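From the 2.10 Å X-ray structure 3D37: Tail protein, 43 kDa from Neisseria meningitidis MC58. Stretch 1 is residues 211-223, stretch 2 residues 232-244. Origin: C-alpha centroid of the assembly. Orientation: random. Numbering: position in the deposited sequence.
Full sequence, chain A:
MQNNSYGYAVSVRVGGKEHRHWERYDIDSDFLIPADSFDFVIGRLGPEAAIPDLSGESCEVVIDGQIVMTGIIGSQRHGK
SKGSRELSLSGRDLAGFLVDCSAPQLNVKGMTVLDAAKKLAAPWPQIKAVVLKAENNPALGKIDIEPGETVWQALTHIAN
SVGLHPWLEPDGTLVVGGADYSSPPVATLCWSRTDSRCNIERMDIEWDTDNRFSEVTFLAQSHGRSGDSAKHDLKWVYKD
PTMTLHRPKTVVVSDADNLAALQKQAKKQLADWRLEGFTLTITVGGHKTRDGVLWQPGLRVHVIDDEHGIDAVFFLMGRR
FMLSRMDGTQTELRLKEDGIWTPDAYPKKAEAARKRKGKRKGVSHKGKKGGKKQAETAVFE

Stretch 1, residues 211-223: NRFSEVTFLAQSH
Stretch 2, residues 232-244: HDLKWVYKDPTMT

Residues 215-220 and 234-239 form two antiparallel strands, their axes 165° apart and 4.7 Å at closest approach. Val216 pairs with Tyr238, Phe218 with Trp236, and Ala220 with Leu234. Each pair makes two backbone hydrogen bonds: Val216 N to Tyr238 O and Tyr238 N to Val216 O, both 3.0 Å; Phe218 N to Trp236 O, 3.0 Å, and Trp236 N to Phe218 O, 3.1 Å; Ala220 N to Leu234 O and Leu234 N to Ala220 O, both 2.8 Å. Thr217-Val237 and Leu219-Lys235 are non-hydrogen-bonded pairs between them; Glu215-Lys239 is another, beyond Val216-Tyr238.

One face carries Val216, Phe218, Ala220, Leu234, Trp236 and Tyr238. Trp236 (t, chi2 67°) brings its end nearer to stretch 1, where CE3 meets CD2 of Phe218 (m, chi2 -87°) at 3.6 Å. Their planes lie 22° apart but are slid; the centroids of the Phe218 ring and the Trp236 six-membered ring are 5.7 Å apart, so the rings barely overlap. Tyr238 is t, and its CB sits at the Phe218 ring edge, 4.3 Å from CE2. Leu234 (m, t) brings CD1 to 3.9 Å from Ala220 CB.

On the other face, Thr217 (p) sets CG2 3.7 Å from CB of Val237 (chi1 13°, off-well). Leu219 (m, t) places CD2 3.6 Å from Lys235 CG. His232 (m, chi2 124°) turns a ring face to Leu219 CB, 4.2 Å from the ring centroid, a CH-pi contact.

Asp233 is p, which brings its carboxylate to Ser222. Asp233 OD1 accepts from Ser222 N; Ser222 (m) presents OG to Asp233 OD2. Both bonds are 2.8 Å.

At the other end, Asp240 N bonds weakly to Ser214 O at 3.4 Å. A type I turn runs from Asp240 to Met243, closed by Met243 N to Asp240 O at 3.2 Å. Met243 (chi1 -94°, then m, m) folds back, with CE 3.6 Å from Ser214 CB and SD over the Arg212 guanidinium. Arg212 (t, t, p, chi4 82°) makes a long salt bridge, NH2 to Asp240 OD2, 3.9 Å.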

ATOM      1  N   ASN A 211      13.945  -0.435 -34.500  1.00 39.72           N
ATOM      2  CA  ASN A 211      15.074  -0.222 -35.359  1.00 40.21           C
ATOM      3  C   ASN A 211      15.253  -1.401 -36.297  1.00 40.25           C
ATOM      4  O   ASN A 211      16.358  -1.758 -36.663  1.00 39.57           O
ATOM      5  CB  ASN A 211      16.311   0.073 -34.508  1.00 40.06           C
ATOM      6  CG  ASN A 211      16.354   1.523 -34.046  1.00 42.00           C
ATOM      7  OD1 ASN A 211      16.005   2.443 -34.808  1.00 46.90           O
ATOM      8  ND2 ASN A 211      16.798   1.742 -32.828  1.00 41.41           N
ATOM      9  N   ARG A 212      14.127  -1.993 -36.675  1.00 41.73           N
ATOM     10  CA  ARG A 212      14.096  -3.032 -37.669  1.00 42.80           C
ATOM     11  C   ARG A 212      13.574  -2.409 -38.960  1.00 43.82           C
ATOM     12  O   ARG A 212      12.375  -2.117 -39.116  1.00 44.46           O
ATOM     13  CB  ARG A 212      13.208  -4.182 -37.222  1.00 43.27           C
ATOM     14  CG  ARG A 212      13.070  -5.258 -38.314  1.00 44.03           C
ATOM     15  CD  ARG A 212      12.717  -6.653 -37.730  1.00 45.26           C
ATOM     16  NE  ARG A 212      11.275  -6.878 -37.637  1.00 50.41           N
ATOM     17  CZ  ARG A 212      10.494  -7.281 -38.652  1.00 52.24           C
ATOM     18  NH1 ARG A 212       9.182  -7.475 -38.467  1.00 47.81           N
ATOM     19  NH2 ARG A 212      11.026  -7.498 -39.865  1.00 53.55           N
ATOM     20  N   PHE A 213      14.496  -2.192 -39.884  1.00 43.60           N
ATOM     21  CA  PHE A 213      14.209  -1.469 -41.087  1.00 43.91           C
ATOM     22  C   PHE A 213      14.119  -2.433 -42.266  1.00 44.32           C
ATOM     23  O   PHE A 213      14.682  -3.542 -42.221  1.00 44.45           O
ATOM     24  CB  PHE A 213      15.289  -0.418 -41.278  1.00 43.60           C
ATOM     25  CG  PHE A 213      15.410   0.517 -40.111  1.00 43.24           C
ATOM     26  CD1 PHE A 213      14.387   1.398 -39.815  1.00 42.82           C
ATOM     27  CD2 PHE A 213      16.525   0.515 -39.314  1.00 43.94           C
ATOM     28  CE1 PHE A 213      14.483   2.255 -38.745  1.00 42.65           C
ATOM     29  CE2 PHE A 213      16.631   1.386 -38.241  1.00 43.72           C
ATOM     30  CZ  PHE A 213      15.611   2.256 -37.961  1.00 42.94           C
ATOM     31  N   SER A 214      13.369  -2.016 -43.289  1.00 44.51           N
ATOM     32  CA  SER A 214      13.133  -2.834 -44.473  1.00 44.79           C
ATOM     33  C   SER A 214      14.330  -2.784 -45.446  1.00 45.04           C
ATOM     34  O   SER A 214      14.853  -3.828 -45.853  1.00 45.52           O
ATOM     35  CB  SER A 214      11.837  -2.389 -45.172  1.00 45.27           C
ATOM     36  OG  SER A 214      12.011  -1.142 -45.842  1.00 43.41           O
ATOM     37  N   GLU A 215      14.724  -1.574 -45.840  1.00 44.76           N
ATOM     38  CA  GLU A 215      15.959  -1.349 -46.558  1.00 44.79           C
ATOM     39  C   GLU A 215      16.703  -0.272 -45.786  1.00 44.15           C
ATOM     40  O   GLU A 215      16.079   0.637 -45.233  1.00 44.66           O
ATOM     41  CB  GLU A 215      15.722  -0.835 -47.991  1.00 45.50           C
ATOM     42  CG  GLU A 215      14.896  -1.782 -48.901  1.00 47.55           C
ATOM     43  CD  GLU A 215      14.888  -1.365 -50.378  1.00 46.97           C
ATOM     44  OE1 GLU A 215      15.823  -0.656 -50.844  1.00 48.78           O
ATOM     45  OE2 GLU A 215      13.934  -1.783 -51.080  1.00 53.80           O
ATOM     46  N   VAL A 216      18.026  -0.354 -45.754  1.00 42.91           N
ATOM     47  CA  VAL A 216      18.819   0.710 -45.159  1.00 41.95           C
ATOM     48  C   VAL A 216      19.907   1.046 -46.139  1.00 42.10           C
ATOM     49  O   VAL A 216      20.682   0.189 -46.537  1.00 41.06           O
ATOM     50  CB  VAL A 216      19.405   0.335 -43.782  1.00 41.47           C
ATOM     51  CG1 VAL A 216      20.285   1.492 -43.231  1.00 37.05           C
ATOM     52  CG2 VAL A 216      18.252  -0.012 -42.818  1.00 38.56           C
ATOM     53  N   THR A 217      19.939   2.299 -46.546  1.00 42.65           N
ATOM     54  CA  THR A 217      20.927   2.731 -47.475  1.00 43.18           C
ATOM     55  C   THR A 217      22.009   3.457 -46.691  1.00 43.25           C
ATOM     56  O   THR A 217      21.739   4.424 -45.980  1.00 42.53           O
ATOM     57  CB  THR A 217      20.259   3.547 -48.630  1.00 44.10           C
ATOM     58  OG1 THR A 217      19.502   4.640 -48.097  1.00 46.52           O
ATOM     59  CG2 THR A 217      19.295   2.641 -49.406  1.00 41.20           C
ATOM     60  N   PHE A 218      23.234   2.934 -46.788  1.00 43.77           N
ATOM     61  CA  PHE A 218      24.397   3.491 -46.108  1.00 44.12           C
ATOM     62  C   PHE A 218      25.221   4.287 -47.120  1.00 45.44           C
ATOM     63  O   PHE A 218      25.490   3.797 -48.239  1.00 44.66           O
ATOM     64  CB  PHE A 218      25.250   2.374 -45.482  1.00 43.72           C
ATOM     65  CG  PHE A 218      24.562   1.625 -44.343  1.00 42.58           C
ATOM     66  CD1 PHE A 218      24.632   2.097 -43.045  1.00 43.12           C
ATOM     67  CD2 PHE A 218      23.847   0.451 -44.587  1.00 41.52           C
ATOM     68  CE1 PHE A 218      24.007   1.394 -41.979  1.00 42.97           C
ATOM     69  CE2 PHE A 218      23.223  -0.249 -43.552  1.00 42.81           C
ATOM     70  CZ  PHE A 218      23.297   0.226 -42.249  1.00 42.33           C
ATOM     71  N   LEU A 219      25.609   5.510 -46.724  1.00 46.42           N
ATOM     72  CA  LEU A 219      26.324   6.439 -47.611  1.00 47.10           C
ATOM     73  C   LEU A 219      27.631   6.864 -46.982  1.00 48.02           C
ATOM     74  O   LEU A 219      27.724   7.035 -45.758  1.00 47.93           O
ATOM     75  CB  LEU A 219      25.502   7.705 -47.910  1.00 46.95           C
ATOM     76  CG  LEU A 219      24.067   7.601 -48.436  1.00 46.23           C
ATOM     77  CD1 LEU A 219      23.496   9.093 -48.668  1.00 45.02           C
ATOM     78  CD2 LEU A 219      24.061   6.751 -49.731  1.00 45.50           C
ATOM     79  N   ALA A 220      28.648   7.023 -47.818  1.00 49.05           N
ATOM     80  CA  ALA A 220      29.896   7.636 -47.372  1.00 50.46           C
ATOM     81  C   ALA A 220      30.605   8.312 -48.542  1.00 51.16           C
ATOM     82  O   ALA A 220      30.331   8.026 -49.720  1.00 51.19           O
ATOM     83  CB  ALA A 220      30.817   6.599 -46.661  1.00 50.13           C
ATOM     84  N   GLN A 221      31.473   9.249 -48.202  1.00 52.50           N
ATOM     85  CA  GLN A 221      32.233   9.980 -49.185  1.00 53.81           C
ATOM     86  C   GLN A 221      33.691   9.504 -49.094  1.00 54.98           C
ATOM     87  O   GLN A 221      34.255   9.443 -47.991  1.00 55.39           O
ATOM     88  CB  GLN A 221      32.100  11.481 -48.935  1.00 53.90           C
ATOM     89  N   SER A 222      34.272   9.150 -50.251  1.00 56.22           N
ATOM     90  CA  SER A 222      35.672   8.652 -50.374  1.00 56.92           C
ATOM     91  C   SER A 222      36.780   9.601 -49.920  1.00 57.84           C
ATOM     92  O   SER A 222      36.577  10.809 -49.784  1.00 58.41           O
ATOM     93  CB  SER A 222      35.998   8.303 -51.836  1.00 56.78           C
ATOM     94  OG  SER A 222      35.518   7.024 -52.195  1.00 57.30           O
ATOM     95  N   HIS A 223      37.967   9.025 -49.734  1.00 58.56           N
ATOM     96  CA  HIS A 223      39.206   9.783 -49.549  1.00 58.73           C
ATOM     97  C   HIS A 223      39.446  10.760 -50.714  1.00 58.67           C
ATOM     98  O   HIS A 223      39.814  11.909 -50.497  1.00 59.26           O
ATOM     99  CB  HIS A 223      40.386   8.813 -49.401  1.00 59.23           C
ATOM    100  CG  HIS A 223      41.663   9.459 -48.957  1.00 59.55           C
ATOM    101  ND1 HIS A 223      42.801   9.464 -49.734  1.00 61.52           N
ATOM    102  CD2 HIS A 223      41.988  10.104 -47.811  1.00 60.87           C
ATOM    103  CE1 HIS A 223      43.770  10.087 -49.090  1.00 61.86           C
ATOM    104  NE2 HIS A 223      43.303  10.484 -47.920  1.00 61.06           N
ATOM    105  N   HIS A 232      28.227  11.831 -52.119  1.00 50.75           N
ATOM    106  CA  HIS A 232      28.362  10.504 -51.507  1.00 50.78           C
ATOM    107  C   HIS A 232      28.596   9.441 -52.588  1.00 50.82           C
ATOM    108  O   HIS A 232      27.641   8.878 -53.155  1.00 50.99           O
ATOM    109  CB  HIS A 232      27.135  10.144 -50.628  1.00 50.70           C
ATOM    110  CG  HIS A 232      27.064  10.922 -49.346  1.00 50.23           C
ATOM    111  ND1 HIS A 232      25.967  11.680 -48.993  1.00 49.07           N
ATOM    112  CD2 HIS A 232      27.973  11.091 -48.355  1.00 49.33           C
ATOM    113  CE1 HIS A 232      26.201  12.271 -47.835  1.00 50.81           C
ATOM    114  NE2 HIS A 232      27.410  11.928 -47.425  1.00 50.20           N
ATOM    115  N   ASP A 233      29.876   9.173 -52.859  1.00 50.58           N
ATOM    116  CA  ASP A 233      30.261   8.205 -53.910  1.00 50.27           C
ATOM    117  C   ASP A 233      30.266   6.750 -53.404  1.00 49.73           C
ATOM    118  O   ASP A 233      30.252   5.822 -54.217  1.00 50.46           O
ATOM    119  CB  ASP A 233      31.616   8.568 -54.568  1.00 50.14           C
ATOM    120  CG  ASP A 233      32.751   8.705 -53.558  1.00 50.95           C
ATOM    121  OD1 ASP A 233      32.491   9.085 -52.398  1.00 54.47           O
ATOM    122  OD2 ASP A 233      33.909   8.447 -53.921  1.00 51.12           O
ATOM    123  N   LEU A 234      30.276   6.558 -52.086  1.00 48.70           N
ATOM    124  CA  LEU A 234      30.219   5.225 -51.485  1.00 48.12           C
ATOM    125  C   LEU A 234      28.808   4.929 -50.962  1.00 46.89           C
ATOM    126  O   LEU A 234      28.187   5.747 -50.286  1.00 45.58           O
ATOM    127  CB  LEU A 234      31.231   5.085 -50.334  1.00 48.41           C
ATOM    128  CG  LEU A 234      32.644   5.608 -50.561  1.00 47.47           C
ATOM    129  CD1 LEU A 234      33.499   5.419 -49.302  1.00 47.70           C
ATOM    130  CD2 LEU A 234      33.263   4.931 -51.771  1.00 48.92           C
ATOM    131  N   LYS A 235      28.351   3.725 -51.268  1.00 45.88           N
ATOM    132  CA  LYS A 235      26.977   3.369 -51.142  1.00 45.78           C
ATOM    133  C   LYS A 235      26.902   1.838 -51.091  1.00 45.80           C
ATOM    134  O   LYS A 235      27.460   1.133 -51.960  1.00 44.73           O
ATOM    135  CB  LYS A 235      26.143   3.932 -52.310  1.00 45.79           C
ATOM    136  CG  LYS A 235      24.638   4.048 -52.043  1.00 47.00           C
ATOM    137  CD  LYS A 235      23.794   2.956 -52.718  1.00 48.22           C
ATOM    138  CE  LYS A 235      23.238   3.363 -54.107  1.00 48.86           C
ATOM    139  NZ  LYS A 235      21.790   2.890 -54.312  1.00 49.68           N
ATOM    140  N   TRP A 236      26.259   1.358 -50.018  1.00 45.23           N
ATOM    141  CA  TRP A 236      25.928  -0.047 -49.828  1.00 45.04           C
ATOM    142  C   TRP A 236      24.525  -0.095 -49.243  1.00 44.81           C
ATOM    143  O   TRP A 236      24.243   0.569 -48.249  1.00 44.96           O
ATOM    144  CB  TRP A 236      26.928  -0.707 -48.865  1.00 44.72           C
ATOM    145  CG  TRP A 236      26.594  -2.112 -48.619  1.00 44.39           C
ATOM    146  CD1 TRP A 236      26.645  -3.123 -49.527  1.00 44.88           C
ATOM    147  CD2 TRP A 236      26.089  -2.680 -47.407  1.00 44.89           C
ATOM    148  NE1 TRP A 236      26.218  -4.294 -48.957  1.00 45.32           N
ATOM    149  CE2 TRP A 236      25.862  -4.051 -47.655  1.00 45.36           C
ATOM    150  CE3 TRP A 236      25.792  -2.164 -46.143  1.00 43.12           C
ATOM    151  CZ2 TRP A 236      25.383  -4.917 -46.681  1.00 44.25           C
ATOM    152  CZ3 TRP A 236      25.298  -3.021 -45.187  1.00 44.34           C
ATOM    153  CH2 TRP A 236      25.097  -4.386 -45.458  1.00 44.44           C
ATOM    154  N   VAL A 237      23.639  -0.886 -49.829  1.00 45.18           N
ATOM    155  CA  VAL A 237      22.290  -1.016 -49.280  1.00 45.21           C
ATOM    156  C   VAL A 237      21.985  -2.439 -48.828  1.00 45.52           C
ATOM    157  O   VAL A 237      22.341  -3.425 -49.485  1.00 45.34           O
ATOM    158  CB  VAL A 237      21.174  -0.450 -50.234  1.00 45.96           C
ATOM    159  CG1 VAL A 237      21.714  -0.184 -51.625  1.00 43.80           C
ATOM    160  CG2 VAL A 237      19.916  -1.338 -50.228  1.00 44.78           C
ATOM    161  N   TYR A 238      21.340  -2.502 -47.670  1.00 45.06           N
ATOM    162  CA  TYR A 238      20.988  -3.720 -47.016  1.00 45.94           C
ATOM    163  C   TYR A 238      19.481  -3.866 -47.194  1.00 46.30           C
ATOM    164  O   TYR A 238      18.772  -2.871 -47.218  1.00 45.70           O
ATOM    165  CB  TYR A 238      21.376  -3.613 -45.517  1.00 45.12           C
ATOM    166  CG  TYR A 238      20.700  -4.618 -44.627  1.00 44.55           C
ATOM    167  CD1 TYR A 238      21.193  -5.908 -44.503  1.00 43.75           C
ATOM    168  CD2 TYR A 238      19.548  -4.282 -43.915  1.00 43.48           C
ATOM    169  CE1 TYR A 238      20.537  -6.848 -43.688  1.00 44.67           C
ATOM    170  CE2 TYR A 238      18.900  -5.211 -43.108  1.00 44.46           C
ATOM    171  CZ  TYR A 238      19.408  -6.488 -43.000  1.00 43.64           C
ATOM    172  OH  TYR A 238      18.784  -7.397 -42.189  1.00 45.63           O
ATOM    173  N   LYS A 239      19.014  -5.102 -47.346  1.00 47.93           N
ATOM    174  CA  LYS A 239      17.578  -5.436 -47.374  1.00 49.58           C
ATOM    175  C   LYS A 239      17.379  -6.744 -46.611  1.00 50.20           C
ATOM    176  O   LYS A 239      18.201  -7.640 -46.704  1.00 49.47           O
ATOM    177  CB  LYS A 239      17.068  -5.589 -48.828  1.00 49.35           C
ATOM    178  CG  LYS A 239      17.828  -4.746 -49.885  1.00 50.89           C
ATOM    179  CD  LYS A 239      17.230  -4.823 -51.334  1.00 50.89           C
ATOM    180  CE  LYS A 239      17.462  -6.184 -52.049  1.00 52.16           C
ATOM    181  NZ  LYS A 239      17.472  -6.096 -53.581  1.00 51.51           N
ATOM    182  N   ASP A 240      16.323  -6.855 -45.813  1.00 52.49           N
ATOM    183  CA  ASP A 240      15.871  -8.201 -45.391  1.00 54.39           C
ATOM    184  C   ASP A 240      14.596  -8.509 -46.166  1.00 55.76           C
ATOM    185  O   ASP A 240      13.595  -7.787 -46.026  1.00 56.18           O
ATOM    186  CB  ASP A 240      15.683  -8.388 -43.862  1.00 55.13           C
ATOM    187  CG  ASP A 240      14.761  -7.349 -43.220  1.00 56.50           C
ATOM    188  OD1 ASP A 240      14.635  -6.239 -43.796  1.00 59.51           O
ATOM    189  OD2 ASP A 240      14.198  -7.632 -42.123  1.00 56.45           O
ATOM    190  N   PRO A 241      14.639  -9.539 -47.036  1.00 56.97           N
ATOM    191  CA  PRO A 241      13.414  -9.867 -47.754  1.00 57.51           C
ATOM    192  C   PRO A 241      12.265 -10.402 -46.883  1.00 58.36           C
ATOM    193  O   PRO A 241      11.188 -10.670 -47.425  1.00 59.46           O
ATOM    194  CB  PRO A 241      13.882 -10.912 -48.795  1.00 57.84           C
ATOM    195  CG  PRO A 241      15.366 -10.670 -48.932  1.00 57.63           C
ATOM    196  CD  PRO A 241      15.758 -10.381 -47.502  1.00 57.35           C
ATOM    197  N   THR A 242      12.468 -10.540 -45.568  1.00 58.61           N
ATOM    198  CA  THR A 242      11.372 -10.926 -44.651  1.00 58.53           C
ATOM    199  C   THR A 242      10.552  -9.737 -44.076  1.00 58.58           C
ATOM    200  O   THR A 242       9.506  -9.955 -43.463  1.00 58.79           O
ATOM    201  CB  THR A 242      11.894 -11.797 -43.492  1.00 58.73           C
ATOM    202  OG1 THR A 242      12.890 -12.699 -43.987  1.00 59.24           O
ATOM    203  CG2 THR A 242      10.740 -12.600 -42.842  1.00 58.88           C
ATOM    204  N   MET A 243      11.038  -8.505 -44.265  1.00 58.40           N
ATOM    205  CA  MET A 243      10.269  -7.267 -43.993  1.00 57.73           C
ATOM    206  C   MET A 243       9.292  -6.988 -45.144  1.00 57.08           C
ATOM    207  O   MET A 243       9.724  -6.689 -46.263  1.00 56.88           O
ATOM    208  CB  MET A 243      11.209  -6.035 -43.836  1.00 58.23           C
ATOM    209  CG  MET A 243      11.635  -5.662 -42.386  1.00 58.95           C
ATOM    210  SD  MET A 243      10.320  -4.833 -41.464  1.00 59.80           S
ATOM    211  CE  MET A 243      10.359  -3.129 -42.004  1.00 60.53           C
ATOM    212  N   THR A 244       7.988  -7.067 -44.874  1.00 55.96           N
ATOM    213  CA  THR A 244       6.986  -6.627 -45.852  1.00 55.49           C
ATOM    214  C   THR A 244       6.714  -5.117 -45.744  1.00 54.86           C
ATOM    215  O   THR A 244       6.505  -4.440 -46.762  1.00 55.14           O
ATOM    216  CB  THR A 244       5.659  -7.394 -45.729  1.00 55.07           C
ATOM    217  OG1 THR A 244       5.256  -7.436 -44.362  1.00 55.79           O
ATOM    218  CG2 THR A 244       5.818  -8.797 -46.231  1.00 55.66           C
TER